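Local atomic coordinates of ICChI, a glycosylated chitinase (Ipomoea carnea, PDB entry 6IDN), a protein that probably hydrolyses chitin as a glycosylated plant chitinase of glycosyl hydrolase family 18, with lysozyme activity as well. Residues A94-A97 with Q98-N102; D235-S238 with E239-T243. All blocks are in the same frame, centred on the assembly; numbering follows the deposited sequence.

Interaction 1. Residues A94-A97 with Q98-N102; sequences ASVA and QYLWN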
ATOM      1  N   ALA A  94     -10.112  -5.511 -16.712  1.00 18.69           N
ATOM      2  CA  ALA A  94      -9.176  -6.498 -17.251  1.00 19.15           C
ATOM      3  C   ALA A  94      -8.048  -5.820 -18.022  1.00 18.07           C
ATOM      4  O   ALA A  94      -6.894  -6.268 -17.963  1.00 18.86           O
ATOM      5  CB  ALA A  94      -9.901  -7.524 -18.135  1.00 16.09           C
ATOM      6  N   SER A  95      -8.352  -4.723 -18.726  1.00 19.37           N
ATOM      7  CA  SER A  95      -7.328  -4.026 -19.503  1.00 19.70           C
ATOM      8  C   SER A  95      -6.285  -3.383 -18.597  1.00 22.14           C
ATOM      9  O   SER A  95      -5.090  -3.375 -18.921  1.00 19.13           O
ATOM     10  CB  SER A  95      -7.977  -2.958 -20.394  1.00 23.25           C
ATOM     11  OG  SER A  95      -8.749  -3.548 -21.435  1.00 41.90           O
ATOM     12  N   VAL A  96      -6.718  -2.833 -17.458  1.00 17.52           N
ATOM     13  CA  VAL A  96      -5.781  -2.227 -16.514  1.00 14.04           C
ATOM     14  C   VAL A  96      -4.928  -3.301 -15.848  1.00 13.74           C
ATOM     15  O   VAL A  96      -3.731  -3.098 -15.603  1.00 16.62           O
ATOM     16  CB  VAL A  96      -6.559  -1.384 -15.485  1.00 16.29           C
ATOM     17  CG1 VAL A  96      -5.658  -0.909 -14.362  1.00 24.00           C
ATOM     18  CG2 VAL A  96      -7.188  -0.190 -16.180  1.00 17.82           C
ATOM     19  N   ALA A  97      -5.525  -4.453 -15.534  1.00 14.25           N
ATOM     20  CA  ALA A  97      -4.739  -5.537 -14.953  1.00 14.40           C
ATOM     21  C   ALA A  97      -3.629  -5.949 -15.897  1.00 16.06           C
ATOM     22  O   ALA A  97      -2.482  -6.164 -15.484  1.00 17.00           O
ATOM     23  CB  ALA A  97      -5.639  -6.744 -14.652  1.00 17.27           C
ATOM     24  N   GLN A  98      -3.952  -6.058 -17.184  1.00 15.56           N
ATOM     25  CA  GLN A  98      -2.941  -6.447 -18.167  1.00 15.59           C
ATOM     26  C   GLN A  98      -1.851  -5.395 -18.255  1.00 18.29           C
ATOM     27  O   GLN A  98      -0.663  -5.721 -18.331  1.00 17.47           O
ATOM     28  CB  GLN A  98      -3.611  -6.652 -19.523  1.00 20.16           C
ATOM     29  CG  GLN A  98      -2.732  -7.323 -20.513  1.00 36.84           C
ATOM     30  CD  GLN A  98      -2.502  -8.766 -20.161  1.00 40.96           C
ATOM     31  OE1 GLN A  98      -3.433  -9.568 -20.111  1.00 42.25           O
ATOM     32  NE2 GLN A  98      -1.251  -9.102 -19.867  1.00 44.45           N
ATOM     33  N   TYR A  99      -2.241  -4.113 -18.253  1.00 17.13           N
ATOM     34  CA  TYR A  99      -1.266  -3.037 -18.256  1.00 17.58           C
ATOM     35  C   TYR A  99      -0.327  -3.160 -17.072  1.00 16.16           C
ATOM     36  O   TYR A  99       0.889  -2.997 -17.213  1.00 19.64           O
ATOM     37  CB  TYR A  99      -1.968  -1.660 -18.223  1.00 19.37           C
ATOM     38  CG  TYR A  99      -1.034  -0.538 -17.772  1.00 21.60           C
ATOM     39  CD1 TYR A  99      -0.211   0.114 -18.676  1.00 24.63           C
ATOM     40  CD2 TYR A  99      -0.965  -0.151 -16.435  1.00 19.14           C
ATOM     41  CE1 TYR A  99       0.655   1.122 -18.265  1.00 19.99           C
ATOM     42  CE2 TYR A  99      -0.097   0.851 -16.015  1.00 19.52           C
ATOM     43  CZ  TYR A  99       0.708   1.483 -16.940  1.00 23.08           C
ATOM     44  OH  TYR A  99       1.567   2.491 -16.529  1.00 26.37           O
ATOM     45  N   LEU A 100      -0.885  -3.406 -15.881  1.00 15.01           N
ATOM     46  CA  LEU A 100      -0.048  -3.506 -14.692  1.00 14.32           C
ATOM     47  C   LEU A 100       0.890  -4.698 -14.799  1.00 17.56           C
ATOM     48  O   LEU A 100       2.076  -4.597 -14.460  1.00 17.31           O
ATOM     49  CB  LEU A 100      -0.920  -3.614 -13.441  1.00 14.23           C
ATOM     50  CG  LEU A 100      -1.760  -2.371 -13.179  1.00 14.47           C
ATOM     51  CD1 LEU A 100      -2.766  -2.677 -12.089  1.00 16.95           C
ATOM     52  CD2 LEU A 100      -0.883  -1.219 -12.750  1.00 15.87           C
ATOM     53  N   TRP A 101       0.375  -5.837 -15.262  1.00 15.81           N
ATOM     54  CA  TRP A 101       1.225  -7.013 -15.418  1.00 14.17           C
ATOM     55  C   TRP A 101       2.350  -6.730 -16.408  1.00 15.95           C
ATOM     56  O   TRP A 101       3.525  -7.033 -16.148  1.00 16.48           O
ATOM     57  CB  TRP A 101       0.387  -8.222 -15.873  1.00 16.70           C
ATOM     58  CG  TRP A 101       1.250  -9.386 -16.247  1.00 15.82           C
ATOM     59  CD1 TRP A 101       1.579  -9.780 -17.508  1.00 15.54           C
ATOM     60  CD2 TRP A 101       1.918 -10.281 -15.355  1.00 20.50           C
ATOM     61  NE1 TRP A 101       2.421 -10.871 -17.456  1.00 17.48           N
ATOM     62  CE2 TRP A 101       2.640 -11.195 -16.144  1.00 17.98           C
ATOM     63  CE3 TRP A 101       1.967 -10.406 -13.962  1.00 20.80           C
ATOM     64  CZ2 TRP A 101       3.409 -12.212 -15.590  1.00 17.64           C
ATOM     65  CZ3 TRP A 101       2.747 -11.413 -13.414  1.00 19.22           C
ATOM     66  CH2 TRP A 101       3.446 -12.307 -14.225  1.00 19.60           C
ATOM     67  N   ASN A 102       2.007  -6.132 -17.549  1.00 16.70           N
ATOM     68  CA  ASN A 102       2.986  -5.942 -18.614  1.00 15.96           C
ATOM     69  C   ASN A 102       4.019  -4.887 -18.258  1.00 17.58           C
ATOM     70  O   ASN A 102       5.166  -4.966 -18.720  1.00 18.53           O
ATOM     71  CB  ASN A 102       2.273  -5.539 -19.905  1.00 16.86           C
ATOM     72  CG  ASN A 102       1.515  -6.680 -20.538  1.00 23.56           C
ATOM     73  OD1 ASN A 102       1.736  -7.848 -20.222  1.00 23.02           O
ATOM     74  ND2 ASN A 102       0.625  -6.348 -21.459  1.00 19.50           N
TER
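Val-96 and Leu-100 meet one helical turn apart through both backbone and side chain. Leu-100 N donates to Val-96 O at 2.9 Å, with an N-H...O angle of 161°. The same i-to-i+4 bond repeats along the segments: Gln-98 N reaches Ala-94 O at 3.1 Å, Tyr-99 N reaches Ser-95 O at 3.0 Å and Trp-101 N reaches Ala-97 O at 2.9 Å. All four carbonyls of 94-97 are therefore satisfied by amides of 98-101. Beside the Val-96 bond the two side chains lie alongside each other, pointing the same way, with Val-96 CG1 4.1 Å from Leu-100 CD1. The Tyr-99 ring turns an edge to Val-96 O, which sits near the ring plane 4.1 Å from Tyr-99 CD2.

Gln-98 NE2 donates to Asn-102 OD1 at 3.3 Å, a longer bond than those of the backbone. The acceptor lies close to the Gln-98 amide plane, but the donor stands 44° above the Asn-102 carbonyl plane, away from a lone-pair direction. The bend at chi2 (70°) of Gln-98 folds its amide along the helix toward this partner. Ser-95 OG is held by Asp-91 O, a residue earlier in the helix. Leu-100 rests on Leu-76 and Leu-78 of strand 73-80, while Ala-97 packs on Leu-137 and Gln-140 of helix 134-148. A regular alpha-helix with its apolar side laid on the strands is characteristic of the outer layer of a TIM barrel, here helix 90-103.

Interaction 2. Residues D235-S238 with E239-T243; sequences DLIS and EVLPT. With CA (calcium ion), chain E.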
ATOM      1  N   ASP A 235       3.236   4.847  23.661  1.00 19.19           N
ATOM      2  CA  ASP A 235       1.823   4.504  23.795  1.00 21.06           C
ATOM      3  C   ASP A 235       1.432   3.380  22.851  1.00 19.75           C
ATOM      4  O   ASP A 235       0.617   2.519  23.204  1.00 19.96           O
ATOM      5  CB  ASP A 235       0.951   5.724  23.508  1.00 16.99           C
ATOM      6  CG  ASP A 235       0.953   6.745  24.634  1.00 22.33           C
ATOM      7  OD1 ASP A 235       1.573   6.544  25.711  1.00 23.77           O
ATOM      8  OD2 ASP A 235       0.317   7.785  24.417  1.00 25.84           O
ATOM      9  N   LEU A 236       1.935   3.410  21.615  1.00 18.20           N
ATOM     10  CA  LEU A 236       1.658   2.311  20.697  1.00 16.06           C
ATOM     11  C   LEU A 236       2.136   0.992  21.288  1.00 19.44           C
ATOM     12  O   LEU A 236       1.415  -0.014  21.283  1.00 20.37           O
ATOM     13  CB  LEU A 236       2.334   2.576  19.348  1.00 17.67           C
ATOM     14  CG  LEU A 236       2.103   1.508  18.287  1.00 16.58           C
ATOM     15  CD1 LEU A 236       0.646   1.559  17.832  1.00 17.62           C
ATOM     16  CD2 LEU A 236       3.036   1.699  17.103  1.00 17.57           C
ATOM     17  N   ILE A 237       3.353   0.995  21.822  1.00 17.92           N
ATOM     18  CA  ILE A 237       3.952  -0.226  22.352  1.00 18.10           C
ATOM     19  C   ILE A 237       3.186  -0.727  23.566  1.00 23.70           C
ATOM     20  O   ILE A 237       3.034  -1.942  23.759  1.00 21.67           O
ATOM     21  CB  ILE A 237       5.434   0.034  22.670  1.00 19.84           C
ATOM     22  CG1 ILE A 237       6.216   0.235  21.372  1.00 23.73           C
ATOM     23  CG2 ILE A 237       6.016  -1.098  23.509  1.00 26.79           C
ATOM     24  CD1 ILE A 237       7.546   0.954  21.578  1.00 24.72           C
ATOM     25  N   SER A 238       2.702   0.183  24.410  1.00 19.97           N
ATOM     26  CA  SER A 238       2.106  -0.253  25.665  1.00 21.40           C
ATOM     27  C   SER A 238       0.598  -0.431  25.589  1.00 20.14           C
ATOM     28  O   SER A 238       0.050  -1.237  26.345  1.00 24.70           O
ATOM     29  CB  SER A 238       2.451   0.721  26.795  1.00 30.03           C
ATOM     30  OG  SER A 238       1.869   1.985  26.554  1.00 31.53           O
ATOM     31  N   GLU A 239      -0.093   0.299  24.713  1.00 18.54           N
ATOM     32  CA  GLU A 239      -1.553   0.286  24.688  1.00 20.22           C
ATOM     33  C   GLU A 239      -2.161  -0.460  23.514  1.00 18.06           C
ATOM     34  O   GLU A 239      -3.302  -0.909  23.624  1.00 18.90           O
ATOM     35  CB  GLU A 239      -2.107   1.716  24.647  1.00 16.85           C
ATOM     36  CG  GLU A 239      -1.689   2.564  25.823  1.00 17.88           C
ATOM     37  CD  GLU A 239      -1.909   4.042  25.602  1.00 25.39           C
ATOM     38  OE1 GLU A 239      -2.788   4.390  24.780  1.00 22.31           O
ATOM     39  OE2 GLU A 239      -1.226   4.852  26.275  1.00 25.42           O
ATOM     40  N   VAL A 240      -1.463  -0.563  22.379  1.00 15.39           N
ATOM     41  CA  VAL A 240      -2.107  -1.033  21.158  1.00 14.87           C
ATOM     42  C   VAL A 240      -1.508  -2.342  20.659  1.00 17.82           C
ATOM     43  O   VAL A 240      -2.229  -3.332  20.477  1.00 17.17           O
ATOM     44  CB  VAL A 240      -2.027   0.045  20.065  1.00 14.58           C
ATOM     45  CG1 VAL A 240      -2.562  -0.502  18.736  1.00 14.45           C
ATOM     46  CG2 VAL A 240      -2.799   1.270  20.502  1.00 18.67           C
ATOM     47  N   LEU A 241      -0.197  -2.355  20.413  1.00 18.10           N
ATOM     48  CA  LEU A 241       0.441  -3.550  19.855  1.00 19.84           C
ATOM     49  C   LEU A 241       0.122  -4.831  20.618  1.00 22.86           C
ATOM     50  O   LEU A 241      -0.248  -5.823  19.972  1.00 20.75           O
ATOM     51  CB  LEU A 241       1.957  -3.330  19.748  1.00 19.14           C
ATOM     52  CG  LEU A 241       2.355  -2.368  18.618  1.00 18.34           C
ATOM     53  CD1 LEU A 241       3.851  -2.158  18.584  1.00 19.21           C
ATOM     54  CD2 LEU A 241       1.874  -2.879  17.277  1.00 22.69           C
ATOM     55  N   PRO A 242       0.220  -4.894  21.950  1.00 19.87           N
ATOM     56  CA  PRO A 242      -0.057  -6.178  22.624  1.00 20.76           C
ATOM     57  C   PRO A 242      -1.493  -6.649  22.453  1.00 24.35           C
ATOM     58  O   PRO A 242      -1.750  -7.857  22.501  1.00 25.36           O
ATOM     59  CB  PRO A 242       0.269  -5.886  24.091  1.00 33.10           C
ATOM     60  CG  PRO A 242       1.089  -4.635  24.090  1.00 28.67           C
ATOM     61  CD  PRO A 242       0.624  -3.846  22.908  1.00 20.99           C
ATOM     62  N   THR A 243      -2.438  -5.733  22.242  1.00 23.10           N
ATOM     63  CA  THR A 243      -3.828  -6.121  22.026  1.00 22.84           C
ATOM     64  C   THR A 243      -4.050  -6.645  20.607  1.00 21.31           C
ATOM     65  O   THR A 243      -4.620  -7.729  20.422  1.00 22.93           O
ATOM     66  CB  THR A 243      -4.759  -4.935  22.321  1.00 22.42           C
ATOM     67  OG1 THR A 243      -4.641  -4.551  23.709  1.00 32.65           O
ATOM     68  CG2 THR A 243      -6.217  -5.319  22.024  1.00 22.36           C
TER
HETATM   69 CA    CA E 313      -0.546   8.954  26.104  1.00 13.66          CA
HETATM   70  O   HOH W   1       1.283   8.491  27.291  1.00 31.26           O
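Leu-236 O takes two backbone donors at once, Val-240 N at 3.1 Å and Leu-241 N at 3.0 Å. The geometry separates them: Leu-241 N approaches nearly along the C=O axis with an N-H...O angle of 171°, a pi-type bond, whereas Val-240 N stands 38° above the carbonyl plane. With Leu-241 N given to Leu-236 O, Pro-242 CD lies 3.2 Å from Ile-237 O, at the place of the i+5 donor of a continuing pi-type turn, where proline has no N-H to give. Just after this widened turn helix 233-244 kinks, neither Pro-242 N nor Thr-243 N bonding to the preceding turn. The helix links strands 213-219 and 250-256 in a beta-alpha-beta unit of the TIM barrel. On the barrel-facing side, Leu-236 CG is anti to the backbone N (chi1 -179°), which lets Leu-236 CD1 meet Val-240 CB at 3.8 Å and Leu-236 CG meet Leu-241 CG at 3.9 Å. Leu-236 also packs on Leu-216 and Leu-218 of strand 213-219, and Val-240 shares Leu-216.

On another face, Asp-235 and Glu-239 run side by side, and Asp-235 OD1 lies 3.3 Å from Glu-239 OE2. Such a pair of like charges would probably be unfavourable on its own, but Asp-235 OD2 binds a calcium ion at 2.2 Å, which probably offsets the repulsion. A water on the same ion donates to Asp-235 OD1, so both carboxylate oxygens are engaged. Glu-239 OE1 is hydrogen-bonded to Tyr-191 OH, and Ser-238 OG to Asp-234 O. Glu-239 N closes the regular alpha-helical bond to Asp-235 O at 2.8 Å.

In the fold
From the N terminus, interaction 1 comes first, in helix 90-103, which lies in sequence between parallel neighbours 73-80 and 121-126. Interaction 2 follows in helix 233-244, between strands 213-219 and 250-256; the latter pairs with strand 2-7 and so closes the barrel. In sequence, the strands from 121-126 to 213-219 come between the two helices. Both contacts join consecutive residues, so neither closes a long loop, and as they run in series they neither nest nor cross. Their centres are 40 Å apart and their nearest atoms about 30 Å, on opposite sides of the chain's centre, which makes the two helices separate, non-touching pieces of the barrel's outer layer.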